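Local coordinates for protein molybdopterin adenylyltransferase (Helicobacter pylori, PDB 4XCW) that probably transfers an adenylyl group from ATP to molybdopterin, an activation step in the biosynthesis of the molybdenum cofactor, at residues I6-L11 / L42-E47; M63-Q68 / G124-S129. All blocks are in the same frame, centred on the assembly; numbering follows the deposited sequence.

Contact 1. Residues I6-L11 / L42-E47; sequences IHIGVL and LEFHYE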
ATOM      1  N   ILE B   6      16.984 -14.575 -21.808  1.00 33.12           N
ATOM      2  CA  ILE B   6      15.941 -13.896 -21.056  1.00 31.13           C
ATOM      3  C   ILE B   6      15.117 -13.071 -22.027  1.00 35.86           C
ATOM      4  O   ILE B   6      15.655 -12.239 -22.760  1.00 36.11           O
ATOM      5  CB  ILE B   6      16.514 -12.998 -19.947  1.00 30.73           C
ATOM      6  CG1 ILE B   6      17.409 -13.819 -19.013  1.00 32.25           C
ATOM      7  CG2 ILE B   6      15.385 -12.326 -19.158  1.00 26.66           C
ATOM      8  CD1 ILE B   6      16.693 -14.960 -18.313  1.00 30.87           C
ATOM      9  N   HIS B   7      13.816 -13.330 -22.054  1.00 35.04           N
ATOM     10  CA  HIS B   7      12.910 -12.553 -22.883  1.00 32.55           C
ATOM     11  C   HIS B   7      12.300 -11.430 -22.062  1.00 33.26           C
ATOM     12  O   HIS B   7      11.785 -11.651 -20.963  1.00 33.42           O
ATOM     13  CB  HIS B   7      11.832 -13.453 -23.486  1.00 28.56           C
ATOM     14  CG  HIS B   7      12.356 -14.377 -24.534  1.00 37.52           C
ATOM     15  ND1 HIS B   7      12.395 -14.040 -25.872  1.00 38.88           N
ATOM     16  CD2 HIS B   7      12.892 -15.617 -24.447  1.00 39.87           C
ATOM     17  CE1 HIS B   7      12.917 -15.036 -26.560  1.00 42.32           C
ATOM     18  NE2 HIS B   7      13.228 -16.006 -25.717  1.00 41.49           N
ATOM     19  N   ILE B   8      12.395 -10.215 -22.591  1.00 31.81           N
ATOM     20  CA  ILE B   8      11.972  -9.031 -21.857  1.00 27.32           C
ATOM     21  C   ILE B   8      10.999  -8.192 -22.671  1.00 29.28           C
ATOM     22  O   ILE B   8      11.306  -7.785 -23.790  1.00 29.45           O
ATOM     23  CB  ILE B   8      13.178  -8.158 -21.465  1.00 27.99           C
ATOM     24  CG1 ILE B   8      14.104  -8.939 -20.534  1.00 25.28           C
ATOM     25  CG2 ILE B   8      12.715  -6.878 -20.779  1.00 27.51           C
ATOM     26  CD1 ILE B   8      15.291  -8.142 -20.049  1.00 28.10           C
ATOM     27  N   GLY B   9       9.821  -7.953 -22.107  1.00 30.96           N
ATOM     28  CA  GLY B   9       8.832  -7.102 -22.744  1.00 28.04           C
ATOM     29  C   GLY B   9       9.024  -5.651 -22.347  1.00 28.57           C
ATOM     30  O   GLY B   9       9.281  -5.342 -21.185  1.00 26.22           O
ATOM     31  N   VAL B  10       8.922  -4.756 -23.324  1.00 26.49           N
ATOM     32  CA  VAL B  10       8.999  -3.323 -23.057  1.00 25.24           C
ATOM     33  C   VAL B  10       7.784  -2.672 -23.697  1.00 29.31           C
ATOM     34  O   VAL B  10       7.673  -2.614 -24.919  1.00 31.76           O
ATOM     35  CB  VAL B  10      10.289  -2.700 -23.605  1.00 28.26           C
ATOM     36  CG1 VAL B  10      10.396  -1.222 -23.199  1.00 28.09           C
ATOM     37  CG2 VAL B  10      11.496  -3.478 -23.111  1.00 28.38           C
ATOM     38  N   LEU B  11       6.872  -2.192 -22.863  1.00 27.80           N
ATOM     39  CA  LEU B  11       5.620  -1.630 -23.334  0.50 28.91           C
ATOM     40  C   LEU B  11       5.547  -0.127 -23.087  1.00 32.20           C
ATOM     41  O   LEU B  11       5.472   0.308 -21.944  1.00 30.38           O
ATOM     42  CB  LEU B  11       4.448  -2.330 -22.649  0.50 26.56           C
ATOM     43  CG  LEU B  11       3.074  -1.933 -23.175  0.50 27.40           C
ATOM     44  CD1 LEU B  11       3.072  -2.138 -24.666  0.50 28.97           C
ATOM     45  CD2 LEU B  11       1.980  -2.755 -22.515  0.50 24.36           C
ATOM     46  N   LEU B  42      19.907 -11.526 -24.389  1.00 37.93           N
ATOM     47  CA  LEU B  42      18.618 -10.896 -24.166  1.00 35.70           C
ATOM     48  C   LEU B  42      17.848 -10.735 -25.466  1.00 38.89           C
ATOM     49  O   LEU B  42      18.425 -10.440 -26.514  1.00 39.54           O
ATOM     50  CB  LEU B  42      18.802  -9.534 -23.497  1.00 37.84           C
ATOM     51  CG  LEU B  42      19.582  -9.533 -22.184  1.00 38.87           C
ATOM     52  CD1 LEU B  42      19.726  -8.116 -21.647  1.00 41.07           C
ATOM     53  CD2 LEU B  42      18.900 -10.430 -21.168  1.00 29.35           C
ATOM     54  N   GLU B  43      16.540 -10.942 -25.394  1.00 37.08           N
ATOM     55  CA  GLU B  43      15.664 -10.640 -26.515  1.00 43.11           C
ATOM     56  C   GLU B  43      14.574  -9.703 -26.030  1.00 39.34           C
ATOM     57  O   GLU B  43      13.819 -10.033 -25.115  1.00 35.67           O
ATOM     58  CB  GLU B  43      15.069 -11.916 -27.123  1.00 47.67           C
ATOM     59  CG  GLU B  43      16.116 -12.843 -27.729  1.00 58.79           C
ATOM     60  CD  GLU B  43      15.534 -13.841 -28.716  1.00 65.32           C
ATOM     61  OE1 GLU B  43      14.347 -13.700 -29.082  1.00 67.21           O
ATOM     62  OE2 GLU B  43      16.269 -14.765 -29.127  1.00 66.49           O
ATOM     63  N   PHE B  44      14.515  -8.521 -26.635  1.00 38.05           N
ATOM     64  CA  PHE B  44      13.561  -7.506 -26.229  1.00 35.86           C
ATOM     65  C   PHE B  44      12.331  -7.483 -27.126  1.00 40.98           C
ATOM     66  O   PHE B  44      12.438  -7.524 -28.351  1.00 46.56           O
ATOM     67  CB  PHE B  44      14.225  -6.128 -26.220  1.00 39.45           C
ATOM     68  CG  PHE B  44      15.191  -5.929 -25.085  1.00 36.20           C
ATOM     69  CD1 PHE B  44      14.730  -5.615 -23.819  1.00 29.18           C
ATOM     70  CD2 PHE B  44      16.556  -6.046 -25.285  1.00 37.50           C
ATOM     71  CE1 PHE B  44      15.615  -5.426 -22.771  1.00 33.00           C
ATOM     72  CE2 PHE B  44      17.442  -5.856 -24.241  1.00 34.87           C
ATOM     73  CZ  PHE B  44      16.969  -5.547 -22.984  1.00 32.28           C
ATOM     74  N   HIS B  45      11.162  -7.416 -26.499  1.00 36.00           N
ATOM     75  CA  HIS B  45       9.900  -7.343 -27.222  1.00 37.47           C
ATOM     76  C   HIS B  45       9.250  -5.997 -26.955  1.00 34.52           C
ATOM     77  O   HIS B  45       8.581  -5.820 -25.940  1.00 29.82           O
ATOM     78  CB  HIS B  45       8.972  -8.481 -26.799  1.00 35.71           C
ATOM     79  CG  HIS B  45       9.559  -9.839 -27.018  1.00 38.67           C
ATOM     80  ND1 HIS B  45       9.456 -10.510 -28.218  1.00 40.67           N
ATOM     81  CD2 HIS B  45      10.268 -10.647 -26.195  1.00 36.79           C
ATOM     82  CE1 HIS B  45      10.070 -11.675 -28.121  1.00 44.60           C
ATOM     83  NE2 HIS B  45      10.571 -11.783 -26.903  1.00 38.52           N
ATOM     84  N   TYR B  46       9.457  -5.058 -27.870  1.00 39.71           N
ATOM     85  CA  TYR B  46       9.045  -3.676 -27.660  1.00 40.38           C
ATOM     86  C   TYR B  46       7.790  -3.339 -28.450  1.00 39.94           C
ATOM     87  O   TYR B  46       7.670  -3.696 -29.619  1.00 41.35           O
ATOM     88  CB  TYR B  46      10.181  -2.728 -28.049  1.00 44.86           C
ATOM     89  CG  TYR B  46       9.810  -1.259 -28.040  1.00 49.26           C
ATOM     90  CD1 TYR B  46       9.629  -0.575 -26.843  1.00 46.93           C
ATOM     91  CD2 TYR B  46       9.660  -0.551 -29.228  1.00 54.49           C
ATOM     92  CE1 TYR B  46       9.301   0.770 -26.829  1.00 45.81           C
ATOM     93  CE2 TYR B  46       9.334   0.796 -29.224  1.00 55.22           C
ATOM     94  CZ  TYR B  46       9.154   1.450 -28.019  1.00 51.11           C
ATOM     95  OH  TYR B  46       8.831   2.787 -28.003  1.00 50.69           O
ATOM     96  N   GLU B  47       6.855  -2.651 -27.802  1.00 36.16           N
ATOM     97  CA  GLU B  47       5.625  -2.220 -28.449  1.00 41.10           C
ATOM     98  C   GLU B  47       5.184  -0.869 -27.917  1.00 36.06           C
ATOM     99  O   GLU B  47       5.270  -0.612 -26.717  1.00 33.56           O
ATOM    100  CB  GLU B  47       4.502  -3.238 -28.234  1.00 46.88           C
ATOM    101  CG  GLU B  47       4.602  -4.478 -29.091  1.00 57.77           C
ATOM    102  CD  GLU B  47       3.337  -5.313 -29.048  1.00 62.43           C
ATOM    103  OE1 GLU B  47       3.291  -6.348 -29.745  1.00 70.16           O
ATOM    104  OE2 GLU B  47       2.392  -4.931 -28.324  1.00 55.10           O
TER
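Ile6 sets its CB against Leu42 CD2, 3.7 Å away, where the neighbouring parallel strands 6-11 and 42-47 begin to pair, and its carbonyl oxygen receives the amide of Glu43. This pairing is the product of a right-handed beta-alpha-beta crossover through helix 25-37, whose residues cover Ile8, Val10 and Phe44. His7 stands on the other side, its CG anti to the carbonyl carbon (chi1 -70°), and its ring meets two side chains of strand 42-47. ND1 is hydrogen-bonded to His45 NE2 at 3.1 Å; the rings meet rim to rim, their planes 25° apart. Beside them the Glu43 chain runs in the same direction as His7, bringing OE1 within 3.2 Å of His7 CE1, an approach oblique to the ring. Ile8 bridges Glu43 and His45 in the backbone ladder: its N donates to Glu43 O and its O accepts from His45 N at 2.7 Å. It lies side by side with Phe44, pointing the same way, its CB and CG2 touching CD1 and CE1 of the ring, while Leu34 of the helix touches the same isoleucine. Gly9 CA lies 3.5 Å from His45 O in a CA-H...O contact. The Val10 amide donates to that same oxygen at 2.8 Å, and Val10 CG1 lies 3.8 Å from Tyr46 CD1. The carboxylate of Glu47 turns to Lys62 and Ser59. The chemistry is thus divided: the side of Ile8, Val10 and Phe44, which meets helix 25-37, is hydrocarbon and aromatic, whereas the imidazole pair needs one facing nitrogen protonated and the other bare, with either ring possible as donor, and the nearby Glu43 carboxylate would probably stabilise positive charge on His7.

Contact 2. Residues M63-Q68 / G124-S129; sequences MCDEYQ and GIRNKS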
ATOM      1  N   MET B  63       2.853 -10.373 -24.440  1.00 29.29           N
ATOM      2  CA  MET B  63       4.260 -10.431 -24.048  1.00 29.76           C
ATOM      3  C   MET B  63       4.518 -11.573 -23.065  1.00 30.68           C
ATOM      4  O   MET B  63       5.503 -12.306 -23.199  1.00 29.61           O
ATOM      5  CB  MET B  63       4.710  -9.097 -23.449  1.00 30.57           C
ATOM      6  CG  MET B  63       4.811  -7.961 -24.471  1.00 33.15           C
ATOM      7  SD  MET B  63       5.206  -6.369 -23.693  1.00 31.47           S
ATOM      8  CE  MET B  63       5.323  -5.296 -25.124  1.00 26.92           C
ATOM      9  N   CYS B  64       3.623 -11.737 -22.093  1.00 26.42           N
ATOM     10  CA  CYS B  64       3.745 -12.827 -21.125  1.00 27.96           C
ATOM     11  C   CYS B  64       3.466 -14.193 -21.748  1.00 31.27           C
ATOM     12  O   CYS B  64       4.275 -15.122 -21.623  1.00 32.09           O
ATOM     13  CB  CYS B  64       2.792 -12.612 -19.946  1.00 25.91           C
ATOM     14  SG  CYS B  64       3.131 -11.151 -18.969  1.00 26.75           S
ATOM     15  N   ASP B  65       2.318 -14.311 -22.416  1.00 30.75           N
ATOM     16  CA  ASP B  65       1.826 -15.610 -22.870  1.00 33.87           C
ATOM     17  C   ASP B  65       2.450 -16.092 -24.180  1.00 37.45           C
ATOM     18  O   ASP B  65       2.845 -17.256 -24.289  1.00 41.60           O
ATOM     19  CB  ASP B  65       0.304 -15.580 -23.034  1.00 34.75           C
ATOM     20  CG  ASP B  65      -0.432 -15.344 -21.722  1.00 34.68           C
ATOM     21  OD1 ASP B  65       0.220 -15.029 -20.704  1.00 31.50           O
ATOM     22  OD2 ASP B  65      -1.676 -15.472 -21.722  1.00 30.78           O
ATOM     23  N   GLU B  66       2.521 -15.217 -25.177  1.00 35.55           N
ATOM     24  CA  GLU B  66       3.018 -15.625 -26.487  1.00 39.16           C
ATOM     25  C   GLU B  66       4.532 -15.487 -26.604  1.00 36.65           C
ATOM     26  O   GLU B  66       5.202 -16.401 -27.086  1.00 40.21           O
ATOM     27  CB  GLU B  66       2.339 -14.821 -27.598  1.00 46.27           C
ATOM     28  CG  GLU B  66       0.862 -15.111 -27.763  1.00 57.26           C
ATOM     29  CD  GLU B  66       0.277 -14.449 -28.997  1.00 66.94           C
ATOM     30  OE1 GLU B  66       1.014 -14.285 -29.994  1.00 68.64           O
ATOM     31  OE2 GLU B  66      -0.919 -14.091 -28.966  1.00 71.03           O
ATOM     32  N   TYR B  67       5.064 -14.349 -26.170  1.00 36.23           N
ATOM     33  CA  TYR B  67       6.501 -14.090 -26.264  1.00 39.60           C
ATOM     34  C   TYR B  67       7.275 -14.712 -25.104  1.00 40.73           C
ATOM     35  O   TYR B  67       8.507 -14.722 -25.115  1.00 36.27           O
ATOM     36  CB  TYR B  67       6.784 -12.583 -26.312  1.00 37.77           C
ATOM     37  CG  TYR B  67       6.155 -11.847 -27.478  1.00 40.91           C
ATOM     38  CD1 TYR B  67       5.791 -12.514 -28.642  1.00 49.35           C
ATOM     39  CD2 TYR B  67       5.936 -10.474 -27.415  1.00 42.29           C
ATOM     40  CE1 TYR B  67       5.217 -11.833 -29.706  1.00 50.49           C
ATOM     41  CE2 TYR B  67       5.365  -9.790 -28.476  1.00 43.67           C
ATOM     42  CZ  TYR B  67       5.006 -10.472 -29.612  1.00 50.32           C
ATOM     43  OH  TYR B  67       4.438  -9.782 -30.660  1.00 54.31           O
ATOM     44  N   GLN B  68       6.544 -15.215 -24.109  1.00 33.98           N
ATOM     45  CA  GLN B  68       7.135 -15.869 -22.943  1.00 34.35           C
ATOM     46  C   GLN B  68       8.163 -14.998 -22.219  1.00 33.44           C
ATOM     47  O   GLN B  68       9.216 -15.486 -21.807  1.00 32.13           O
ATOM     48  CB  GLN B  68       7.790 -17.192 -23.349  1.00 41.28           C
ATOM     49  CG  GLN B  68       6.825 -18.235 -23.881  1.00 48.57           C
ATOM     50  CD  GLN B  68       7.450 -19.615 -23.945  1.00 61.04           C
ATOM     51  OE1 GLN B  68       6.915 -20.576 -23.394  1.00 67.53           O
ATOM     52  NE2 GLN B  68       8.594 -19.717 -24.614  1.00 66.02           N
ATOM     53  N   GLY B 124       3.299  -6.958 -10.487  1.00 19.20           N
ATOM     54  CA  GLY B 124       2.539  -8.158 -10.206  1.00 19.89           C
ATOM     55  C   GLY B 124       3.021  -9.344 -11.011  1.00 22.73           C
ATOM     56  O   GLY B 124       3.889  -9.217 -11.877  1.00 20.43           O
ATOM     57  N   ILE B 125       2.436 -10.501 -10.733  1.00 19.96           N
ATOM     58  CA  ILE B 125       2.806 -11.736 -11.396  1.00 22.44           C
ATOM     59  C   ILE B 125       1.698 -12.218 -12.322  1.00 22.39           C
ATOM     60  O   ILE B 125       0.546 -12.279 -11.921  1.00 20.88           O
ATOM     61  CB  ILE B 125       3.101 -12.847 -10.376  1.00 20.94           C
ATOM     62  CG1 ILE B 125       4.169 -12.394  -9.385  1.00 22.41           C
ATOM     63  CG2 ILE B 125       3.484 -14.144 -11.093  1.00 22.91           C
ATOM     64  CD1 ILE B 125       5.483 -11.997 -10.047  1.00 22.52           C
ATOM     65  N   ARG B 126       2.054 -12.526 -13.566  1.00 24.64           N
ATOM     66  CA  ARG B 126       1.182 -13.290 -14.452  1.00 22.98           C
ATOM     67  C   ARG B 126       1.915 -14.555 -14.861  1.00 24.90           C
ATOM     68  O   ARG B 126       2.855 -14.502 -15.657  1.00 25.32           O
ATOM     69  CB  ARG B 126       0.782 -12.495 -15.699  1.00 24.42           C
ATOM     70  CG  ARG B 126      -0.102 -13.310 -16.640  1.00 26.61           C
ATOM     71  CD  ARG B 126      -0.479 -12.555 -17.916  1.00 26.55           C
ATOM     72  NE  ARG B 126      -1.260 -13.415 -18.802  1.00 26.66           N
ATOM     73  CZ  ARG B 126      -2.582 -13.496 -18.776  1.00 26.85           C
ATOM     74  NH1 ARG B 126      -3.276 -12.748 -17.926  1.00 29.96           N
ATOM     75  NH2 ARG B 126      -3.213 -14.313 -19.607  1.00 28.14           N
ATOM     76  N   ASN B 127       1.477 -15.682 -14.309  1.00 26.72           N
ATOM     77  CA  ASN B 127       2.097 -16.981 -14.554  1.00 28.93           C
ATOM     78  C   ASN B 127       3.594 -16.949 -14.259  1.00 28.93           C
ATOM     79  O   ASN B 127       3.987 -16.801 -13.104  1.00 29.31           O
ATOM     80  CB  ASN B 127       1.822 -17.436 -15.989  1.00 30.53           C
ATOM     81  CG  ASN B 127       0.343 -17.638 -16.248  1.00 36.46           C
ATOM     82  OD1 ASN B 127      -0.385 -18.116 -15.375  1.00 35.34           O
ATOM     83  ND2 ASN B 127      -0.112 -17.265 -17.438  1.00 41.29           N
ATOM     84  N   LYS B 128       4.425 -17.088 -15.287  1.00 27.59           N
ATOM     85  CA  LYS B 128       5.871 -17.122 -15.080  1.00 25.56           C
ATOM     86  C   LYS B 128       6.505 -15.777 -15.443  1.00 27.14           C
ATOM     87  O   LYS B 128       7.702 -15.698 -15.737  1.00 25.75           O
ATOM     88  CB  LYS B 128       6.492 -18.260 -15.895  1.00 29.32           C
ATOM     89  CG  LYS B 128       5.885 -19.621 -15.559  1.00 35.17           C
ATOM     90  CD  LYS B 128       6.563 -20.782 -16.278  1.00 38.61           C
ATOM     91  CE  LYS B 128       5.934 -22.103 -15.853  1.00 43.50           C
ATOM     92  NZ  LYS B 128       6.666 -23.279 -16.389  1.00 46.13           N
ATOM     93  N   SER B 129       5.693 -14.722 -15.414  1.00 24.49           N
ATOM     94  CA  SER B 129       6.147 -13.381 -15.787  1.00 24.42           C
ATOM     95  C   SER B 129       5.989 -12.362 -14.666  1.00 23.87           C
ATOM     96  O   SER B 129       4.947 -12.298 -14.011  1.00 24.43           O
ATOM     97  CB  SER B 129       5.380 -12.877 -17.012  1.00 23.85           C
ATOM     98  OG  SER B 129       5.513 -13.760 -18.113  1.00 25.64           O
TER
HETATM   99  O   HOH W   1       1.876 -16.423 -19.324  1.00 31.57           O
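Cys64 and Ser129 make the close-packed half of a helix-to-hairpin contact, in which the last turns of helix 53-66 lie against the type II' beta turn Arg126-Ser129 joining antiparallel strands 123-126 and 129-134. Cys64 SG approaches Ser129 CB to 3.4 Å, while Cys64 CB rests against Ser129 OG. Both residues are buried, and the serine hydroxyl is satisfied by Cys69 O just beyond the helix. Cys64 CB also meets Arg126 CD at 3.9 Å, which links this packed patch to the polar side.

There the more exposed Asp65 takes over. Arg126 extends from CG to NE and presents its guanidinium side-on in a bidentate salt bridge: NE donates to Asp65 OD1 at 2.9 Å, almost straight at 178°, and NH2 donates to OD2 over the same distance. Both oxygens are met on their syn sides, with the carboxylate and guanidinium planes 30° apart. Val93 O takes NH1, so a third bond helps to fix the rotation of the group. Asn127, at the solvent edge, is held more loosely: its OD1 turns to Gln95, and its ND2 reaches the carboxylate through a water that accepts from ND2 at 2.9 Å and donates to Asp65 OD1 at 2.6 Å.

How the contacts relate
From the N terminus the chain lays down strand 6-13, passes through helix 25-37 and returns as strand 42-49, where contact 1 closes the first loop at one edge of the sheet. Helix 53-66 follows directly on the other side of the sheet. Contact 2 opens with residues 63-68 and closes much later, when the hairpin 123-134 arrives. The two loops are therefore in series, neither nested nor crossed. Their centres are about 11 Å apart, yet they touch: Met63 CE packs on His45 O at 3.4 Å, and the Tyr67 ring stacks on that of His45. Together they tie the edge strand, through helix 53-66, to the antiparallel part of the same sheet.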